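Local atomic coordinates of beta-N-acetylglucosaminidase-like protein Glycoside hydrolase family 20 (Flavobacterium johnsoniae, PDB entry 6YHH), a protein that probably acts as a chitobiase, a beta-N-acetylhexosaminidase that removes terminal N-acetylglucosamine units from chitin oligosaccharides during bacterial chitin degradation. Residues Tyr244-Ser249 with Asn288-Lys293; Ile231-His236 with Pro282-Ser287. All blocks are in the same frame, centred on the assembly; numbering follows the deposited sequence.

Contact 1: Tyr244-Ser249 with Asn288-Lys293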
ATOM      1  N   TYR A 244      22.774 -19.177  17.341  1.00 12.05           N
ATOM      2  CA  TYR A 244      24.153 -19.473  17.823  1.00 12.10           C
ATOM      3  C   TYR A 244      24.215 -19.423  19.356  1.00 11.33           C
ATOM      4  O   TYR A 244      24.851 -18.557  19.925  1.00 13.32           O
ATOM      5  CB  TYR A 244      25.163 -18.502  17.186  1.00 12.33           C
ATOM      6  CG  TYR A 244      25.362 -18.772  15.689  1.00 14.24           C
ATOM      7  CD1 TYR A 244      26.104 -19.888  15.287  1.00 15.32           C
ATOM      8  CD2 TYR A 244      24.795 -18.017  14.719  1.00 13.08           C
ATOM      9  CE1 TYR A 244      26.300 -20.172  13.958  1.00 17.50           C
ATOM     10  CE2 TYR A 244      24.953 -18.326  13.385  1.00 15.11           C
ATOM     11  CZ  TYR A 244      25.747 -19.374  13.002  1.00 15.75           C
ATOM     12  OH  TYR A 244      25.932 -19.718  11.657  1.00 17.81           O
ATOM     13  N   PRO A 245      23.543 -20.347  20.052  1.00 12.39           N
ATOM     14  CA  PRO A 245      23.529 -20.301  21.547  1.00 12.11           C
ATOM     15  C   PRO A 245      24.894 -20.420  22.160  1.00 14.74           C
ATOM     16  O   PRO A 245      25.118 -19.967  23.283  1.00 13.75           O
ATOM     17  CB  PRO A 245      22.668 -21.489  21.972  1.00 14.34           C
ATOM     18  CG  PRO A 245      22.584 -22.408  20.749  1.00 14.62           C
ATOM     19  CD  PRO A 245      22.750 -21.505  19.522  1.00 14.23           C
ATOM     20  N   GLU A 246      25.836 -20.972  21.383  1.00 13.42           N
ATOM     21  CA  GLU A 246      27.169 -21.228  21.946  1.00 15.48           C
ATOM     22  C   GLU A 246      28.012 -19.971  22.169  1.00 15.31           C
ATOM     23  O   GLU A 246      28.964 -20.013  22.933  1.00 15.61           O
ATOM     24  CB  GLU A 246      27.909 -22.264  21.071  1.00 16.79           C
ATOM     25  CG  GLU A 246      28.303 -21.746  19.704  1.00 19.58           C
ATOM     26  CD  GLU A 246      27.266 -21.993  18.592  1.00 20.70           C
ATOM     27  OE1 GLU A 246      27.750 -22.079  17.434  1.00 24.28           O
ATOM     28  OE2 GLU A 246      26.037 -22.094  18.878  1.00 20.08           O
ATOM     29  N   ILE A 247      27.618 -18.822  21.594  1.00 13.74           N
ATOM     30  CA  ILE A 247      28.287 -17.565  21.888  1.00 14.12           C
ATOM     31  C   ILE A 247      27.501 -16.686  22.854  1.00 12.28           C
ATOM     32  O   ILE A 247      27.854 -15.493  23.031  1.00 13.31           O
ATOM     33  CB  ILE A 247      28.619 -16.811  20.597  1.00 14.04           C
ATOM     34  CG1 ILE A 247      27.373 -16.375  19.837  1.00 14.12           C
ATOM     35  CG2 ILE A 247      29.541 -17.660  19.704  1.00 13.52           C
ATOM     36  CD1 ILE A 247      27.625 -15.466  18.639  1.00 15.35           C
ATOM     37  N   GLY A 248      26.552 -17.264  23.565  1.00 11.60           N
ATOM     38  CA  GLY A 248      25.857 -16.492  24.605  1.00 10.93           C
ATOM     39  C   GLY A 248      26.639 -16.420  25.912  1.00 12.51           C
ATOM     40  O   GLY A 248      27.641 -17.165  26.141  1.00 12.42           O
ATOM     41  N   SER A 249      26.148 -15.595  26.831  1.00 11.17           N
ATOM     42  CA  SER A 249      26.931 -15.302  28.026  1.00 12.29           C
ATOM     43  C   SER A 249      26.413 -16.016  29.245  1.00 12.89           C
ATOM     44  O   SER A 249      27.119 -16.106  30.238  1.00 14.37           O
ATOM     45  CB  SER A 249      26.968 -13.798  28.332  1.00 11.55           C
ATOM     46  OG  SER A 249      27.612 -13.111  27.269  1.00 11.05           O
ATOM     47  N   ASN A 288      34.580 -15.043  24.317  1.00 14.35           N
ATOM     48  CA  ASN A 288      34.602 -16.271  23.542  1.00 14.76           C
ATOM     49  C   ASN A 288      35.139 -15.943  22.181  1.00 15.68           C
ATOM     50  O   ASN A 288      34.551 -15.156  21.438  1.00 15.19           O
ATOM     51  CB  ASN A 288      33.160 -16.837  23.437  1.00 14.84           C
ATOM     52  CG  ASN A 288      33.072 -18.183  22.762  1.00 16.44           C
ATOM     53  OD1 ASN A 288      33.955 -18.605  21.980  1.00 16.20           O
ATOM     54  ND2 ASN A 288      31.975 -18.876  23.027  1.00 16.36           N
ATOM     55  N   PRO A 289      36.232 -16.612  21.750  1.00 15.67           N
ATOM     56  CA  PRO A 289      36.771 -16.353  20.440  1.00 15.95           C
ATOM     57  C   PRO A 289      35.801 -16.636  19.288  1.00 14.28           C
ATOM     58  O   PRO A 289      35.895 -15.960  18.218  1.00 15.30           O
ATOM     59  CB  PRO A 289      37.995 -17.309  20.349  1.00 16.92           C
ATOM     60  CG  PRO A 289      38.268 -17.733  21.724  1.00 19.97           C
ATOM     61  CD  PRO A 289      36.987 -17.658  22.491  1.00 19.27           C
ATOM     62  N   LYS A 290      34.830 -17.523  19.494  1.00 13.96           N
ATOM     63  CA  LYS A 290      33.868 -17.826  18.480  1.00 14.54           C
ATOM     64  C   LYS A 290      32.927 -16.659  18.228  1.00 13.33           C
ATOM     65  O   LYS A 290      32.510 -16.438  17.070  1.00 13.05           O
ATOM     66  CB  LYS A 290      33.077 -19.126  18.822  1.00 16.55           C
ATOM     67  CG  LYS A 290      32.377 -19.701  17.591  1.00 20.18           C
ATOM     68  CD  LYS A 290      31.645 -21.031  17.889  1.00 23.58           C
ATOM     69  CE  LYS A 290      31.186 -21.641  16.538  1.00 25.99           C
ATOM     70  NZ  LYS A 290      30.365 -22.860  16.614  1.00 25.85           N
ATOM     71  N   THR A 291      32.684 -15.852  19.237  1.00 12.62           N
ATOM     72  CA  THR A 291      31.851 -14.627  19.030  1.00 11.46           C
ATOM     73  C   THR A 291      32.480 -13.732  17.935  1.00 12.04           C
ATOM     74  O   THR A 291      31.799 -13.297  17.012  1.00 12.37           O
ATOM     75  CB  THR A 291      31.766 -13.830  20.348  1.00 12.08           C
ATOM     76  OG1 THR A 291      31.188 -14.646  21.372  1.00 11.93           O
ATOM     77  CG2 THR A 291      31.029 -12.558  20.185  1.00 12.25           C
ATOM     78  N   TYR A 292      33.800 -13.482  18.014  1.00 11.70           N
ATOM     79  CA  TYR A 292      34.499 -12.656  17.047  1.00 12.24           C
ATOM     80  C   TYR A 292      34.601 -13.326  15.693  1.00 13.05           C
ATOM     81  O   TYR A 292      34.452 -12.656  14.658  1.00 13.03           O
ATOM     82  CB  TYR A 292      35.865 -12.245  17.631  1.00 12.66           C
ATOM     83  CG  TYR A 292      35.728 -11.478  18.924  1.00 12.83           C
ATOM     84  CD1 TYR A 292      35.301 -10.163  18.929  1.00 12.34           C
ATOM     85  CD2 TYR A 292      35.987 -12.095  20.150  1.00 14.57           C
ATOM     86  CE1 TYR A 292      35.141  -9.480  20.108  1.00 12.73           C
ATOM     87  CE2 TYR A 292      35.803 -11.431  21.344  1.00 13.49           C
ATOM     88  CZ  TYR A 292      35.418 -10.118  21.327  1.00 12.92           C
ATOM     89  OH  TYR A 292      35.293  -9.419  22.529  1.00 13.40           O
ATOM     90  N   LYS A 293      34.822 -14.634  15.660  1.00 13.41           N
ATOM     91  CA  LYS A 293      34.837 -15.402  14.428  1.00 14.54           C
ATOM     92  C   LYS A 293      33.527 -15.269  13.663  1.00 12.41           C
ATOM     93  O   LYS A 293      33.545 -14.964  12.451  1.00 12.60           O
ATOM     94  CB  LYS A 293      35.172 -16.858  14.695  1.00 15.88           C
ATOM     95  CG  LYS A 293      35.265 -17.679  13.408  1.00 21.08           C
ATOM     96  CD  LYS A 293      35.712 -19.111  13.607  1.00 23.99           C
ATOM     97  CE  LYS A 293      35.686 -19.883  12.279  1.00 29.38           C
TER
HETATM   98  O   HOH W   1      30.115 -18.089  25.116  1.00 14.45           O
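The ring of Tyr244 has Glu246 OE1 at its edge and in its plane, 3.5 Å from its CD1. The carboxamide of Asn288 is used differently at its two ends. Above its carbonyl plane, 43° out of it, sits Lys290 N, which donates to OD1 over 2.8 Å, the N-cap bond of helix 289-302. ND2, pointing the other way, donates a hydrogen bond to a water 2.9 Å away; the same water lies 2.8 Å from Gly248 O and can donate to it, though other acceptors compete for its protons. With CG anti to its backbone N, Asn288 thus caps its own helix and reaches the loop at once. Next to this bridge, Ile247 lies over the first turn of the helix. Its CG2 meets Lys290 CB at 3.9 Å, while its CB is 3.4 Å from Thr291 OG1, whose partner is Asp285 O. Glu246 bends at chi2 (-92°) to meet the extended Lys290 chain obliquely, and Lys290 NZ reaches the anti lone pair of Glu246 OE1 at 2.8 Å in a salt bridge. Both charged residues are exposed, so solvent should weaken the pull between them. The chemistry is therefore layered: a surface ion pair, a capping amide linked through water, and a buried isoleucine beneath.

Contact 2: Ile231-His236 with Pro282-Ser287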
ATOM      1  N   ILE A 231      23.722  -3.847  12.820  1.00  8.16           N
ATOM      2  CA  ILE A 231      23.675  -5.135  13.479  1.00  8.71           C
ATOM      3  C   ILE A 231      23.998  -4.917  14.960  1.00  9.21           C
ATOM      4  O   ILE A 231      25.156  -4.700  15.339  1.00  9.95           O
ATOM      5  CB  ILE A 231      24.656  -6.148  12.863  1.00  9.42           C
ATOM      6  CG1 ILE A 231      24.253  -6.448  11.423  1.00 10.32           C
ATOM      7  CG2 ILE A 231      24.551  -7.425  13.646  1.00  9.60           C
ATOM      8  CD1 ILE A 231      25.260  -7.404  10.740  1.00 10.26           C
ATOM      9  N   ASP A 232      22.968  -4.905  15.817  1.00  8.91           N
ATOM     10  CA  ASP A 232      23.115  -4.474  17.171  1.00  8.98           C
ATOM     11  C   ASP A 232      23.716  -5.580  18.077  1.00  8.87           C
ATOM     12  O   ASP A 232      23.104  -6.632  18.273  1.00  8.43           O
ATOM     13  CB  ASP A 232      21.702  -4.045  17.659  1.00  8.64           C
ATOM     14  CG  ASP A 232      21.689  -3.408  19.030  1.00  9.87           C
ATOM     15  OD1 ASP A 232      22.692  -3.456  19.733  1.00 10.26           O
ATOM     16  OD2 ASP A 232      20.595  -2.863  19.407  1.00  8.70           O
ATOM     17  N   VAL A 233      24.912  -5.302  18.617  1.00  8.85           N
ATOM     18  CA  VAL A 233      25.675  -6.227  19.443  1.00  8.88           C
ATOM     19  C   VAL A 233      26.323  -5.474  20.578  1.00  9.16           C
ATOM     20  O   VAL A 233      26.645  -4.252  20.405  1.00  9.53           O
ATOM     21  CB  VAL A 233      26.757  -6.962  18.590  1.00  8.95           C
ATOM     22  CG1 VAL A 233      26.105  -7.941  17.659  1.00 10.10           C
ATOM     23  CG2 VAL A 233      27.659  -5.995  17.839  1.00  8.41           C
ATOM     24  N   PRO A 234      26.504  -6.075  21.770  1.00  9.84           N
ATOM     25  CA  PRO A 234      26.234  -7.454  22.111  1.00 10.04           C
ATOM     26  C   PRO A 234      24.964  -7.713  22.909  1.00  9.29           C
ATOM     27  O   PRO A 234      24.597  -8.881  23.109  1.00  9.52           O
ATOM     28  CB  PRO A 234      27.472  -7.847  22.976  1.00 10.08           C
ATOM     29  CG  PRO A 234      27.681  -6.571  23.763  1.00 10.73           C
ATOM     30  CD  PRO A 234      27.398  -5.453  22.782  1.00 10.25           C
ATOM     31  N   GLY A 235      24.280  -6.646  23.287  1.00  8.76           N
ATOM     32  CA  GLY A 235      22.992  -6.754  23.974  1.00  9.02           C
ATOM     33  C   GLY A 235      21.917  -7.019  22.897  1.00  8.97           C
ATOM     34  O   GLY A 235      22.239  -7.206  21.698  1.00  8.24           O
ATOM     35  N   HIS A 236      20.652  -7.121  23.316  1.00  9.09           N
ATOM     36  CA  HIS A 236      19.558  -7.320  22.368  1.00  9.76           C
ATOM     37  C   HIS A 236      19.887  -8.554  21.530  1.00 10.05           C
ATOM     38  O   HIS A 236      19.535  -8.629  20.327  1.00 10.48           O
ATOM     39  CB  HIS A 236      19.402  -6.052  21.465  1.00  9.17           C
ATOM     40  CG  HIS A 236      18.649  -4.929  22.128  1.00  9.64           C
ATOM     41  ND1 HIS A 236      19.190  -3.996  22.993  1.00 13.23           N
ATOM     42  CD2 HIS A 236      17.334  -4.622  22.039  1.00  8.85           C
ATOM     43  CE1 HIS A 236      18.227  -3.187  23.405  1.00 10.31           C
ATOM     44  NE2 HIS A 236      17.107  -3.567  22.845  1.00 11.32           N
ATOM     45  N   PRO A 282      19.707 -11.790  27.026  1.00  9.64           N
ATOM     46  CA  PRO A 282      20.654 -12.523  26.196  1.00 10.19           C
ATOM     47  C   PRO A 282      21.696 -11.570  25.539  1.00 10.85           C
ATOM     48  O   PRO A 282      21.341 -10.554  24.955  1.00 11.16           O
ATOM     49  CB  PRO A 282      19.762 -13.172  25.117  1.00  9.70           C
ATOM     50  CG  PRO A 282      18.447 -13.391  25.832  1.00  9.55           C
ATOM     51  CD  PRO A 282      18.310 -12.149  26.668  1.00  9.79           C
ATOM     52  N   THR A 283      22.943 -11.886  25.746  1.00  9.80           N
ATOM     53  CA  THR A 283      24.048 -11.021  25.403  1.00 10.14           C
ATOM     54  C   THR A 283      25.174 -11.875  24.829  1.00  9.75           C
ATOM     55  O   THR A 283      25.601 -12.915  25.433  1.00 10.28           O
ATOM     56  CB  THR A 283      24.612 -10.274  26.681  1.00 10.30           C
ATOM     57  OG1 THR A 283      23.556  -9.671  27.418  1.00 10.87           O
ATOM     58  CG2 THR A 283      25.580  -9.174  26.340  1.00 11.44           C
ATOM     59  N   LEU A 284      25.768 -11.403  23.747  1.00  9.88           N
ATOM     60  CA  LEU A 284      26.971 -12.065  23.218  1.00 10.62           C
ATOM     61  C   LEU A 284      28.131 -12.053  24.192  1.00  9.69           C
ATOM     62  O   LEU A 284      28.298 -11.111  24.960  1.00  9.65           O
ATOM     63  CB  LEU A 284      27.426 -11.353  21.970  1.00 11.98           C
ATOM     64  CG  LEU A 284      26.616 -11.691  20.737  1.00 14.64           C
ATOM     65  CD1 LEU A 284      25.242 -12.309  20.732  1.00 15.13           C
ATOM     66  CD2 LEU A 284      27.111 -10.922  19.491  1.00 13.71           C
ATOM     67  N   ASP A 285      28.912 -13.121  24.135  1.00 11.02           N
ATOM     68  CA  ASP A 285      30.044 -13.330  25.057  1.00 12.34           C
ATOM     69  C   ASP A 285      31.316 -12.752  24.494  1.00 12.22           C
ATOM     70  O   ASP A 285      31.938 -13.329  23.581  1.00 13.19           O
ATOM     71  CB  ASP A 285      30.183 -14.839  25.396  1.00 12.06           C
ATOM     72  CG  ASP A 285      31.323 -15.155  26.341  1.00 13.69           C
ATOM     73  OD1 ASP A 285      32.106 -14.267  26.745  1.00 13.17           O
ATOM     74  OD2 ASP A 285      31.434 -16.382  26.689  1.00 13.19           O
ATOM     75  N   PRO A 286      31.801 -11.646  25.097  1.00 11.65           N
ATOM     76  CA  PRO A 286      32.999 -11.002  24.552  1.00 12.39           C
ATOM     77  C   PRO A 286      34.328 -11.713  24.934  1.00 14.01           C
ATOM     78  O   PRO A 286      35.375 -11.226  24.488  1.00 14.45           O
ATOM     79  CB  PRO A 286      32.974  -9.652  25.223  1.00 12.95           C
ATOM     80  CG  PRO A 286      32.389  -9.913  26.585  1.00 12.62           C
ATOM     81  CD  PRO A 286      31.359 -10.993  26.326  1.00 13.13           C
ATOM     82  N   SER A 287      34.210 -12.770  25.724  1.00 13.07           N
ATOM     83  CA  SER A 287      35.372 -13.592  26.099  1.00 14.01           C
ATOM     84  C   SER A 287      35.549 -14.764  25.184  1.00 16.62           C
ATOM     85  O   SER A 287      36.591 -15.468  25.257  1.00 17.95           O
ATOM     86  CB  SER A 287      35.214 -13.994  27.568  1.00 14.54           C
ATOM     87  OG  SER A 287      34.409 -15.113  27.784  1.00 15.09           O
TER
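Two loops of the TIM-barrel-type catalytic domain meet here: 231-236, which follows barrel strand 226-230 and carries His236, close to the predicted proton donor Glu317, and the loop 282-287, which leads into helix 289-302. A single backbone hydrogen bond joins them, from Leu284 N to Pro234 O (2.9 Å, 158° at the hydrogen), with the donor 25° above the carbonyl plane. The same oxygen takes a CA-H...O contact from Thr283 CA at 3.2 Å, and Thr283 CG2 lies 3.4 Å from Pro234 O, so two successive residues of 282-287 close on one carbonyl oxygen. The peptide bond before Pro234 is cis, and the proline's CB packs against Leu284 CB at 3.6 Å. Further out, the CD2 branch of Leu284 crosses Val233 obliquely to touch CG1 at 3.6 Å; its chi2 of 19° is close to eclipsed. Past the leucine, Asp285 OD1 accepts from Ser287 N at 2.8 Å, making an Asx turn, and from Ser287 OG on its syn side, which holds the carboxylate by two bonds. Two helices and a barrel strand adjoin the contact: Leu284 packs on Ile240 and Leu241 of helix 238-243, Val233 and Pro234 lie against Phe348 of helix 341-358, and Asp232 touches His181 and Asp184 of strand 177-184.

Overall arrangement
The segments of the two contacts alternate along the chain, and the contact centres lie 9 Å apart, so both belong to one packed region of the catalytic domain. They are joined directly: Thr291 OG1 is 2.7 Å from Asp285 O and Tyr292 OH is 2.7 Å from Pro286 O, both hydrogen bonds, which tie the first turn of helix 289-302 back to the loop before it. A backbone hydrogen bond between Ile247 and Asp285 adds to this join. Contact 2 is the one near the catalytic centre: the side chain of His236 is about 3 Å, at the nearest atoms, from that of Glu317 and from a bound Tris molecule, probably from the crystallisation liquor, which may mark the pocket. Contact 1 is more peripheral.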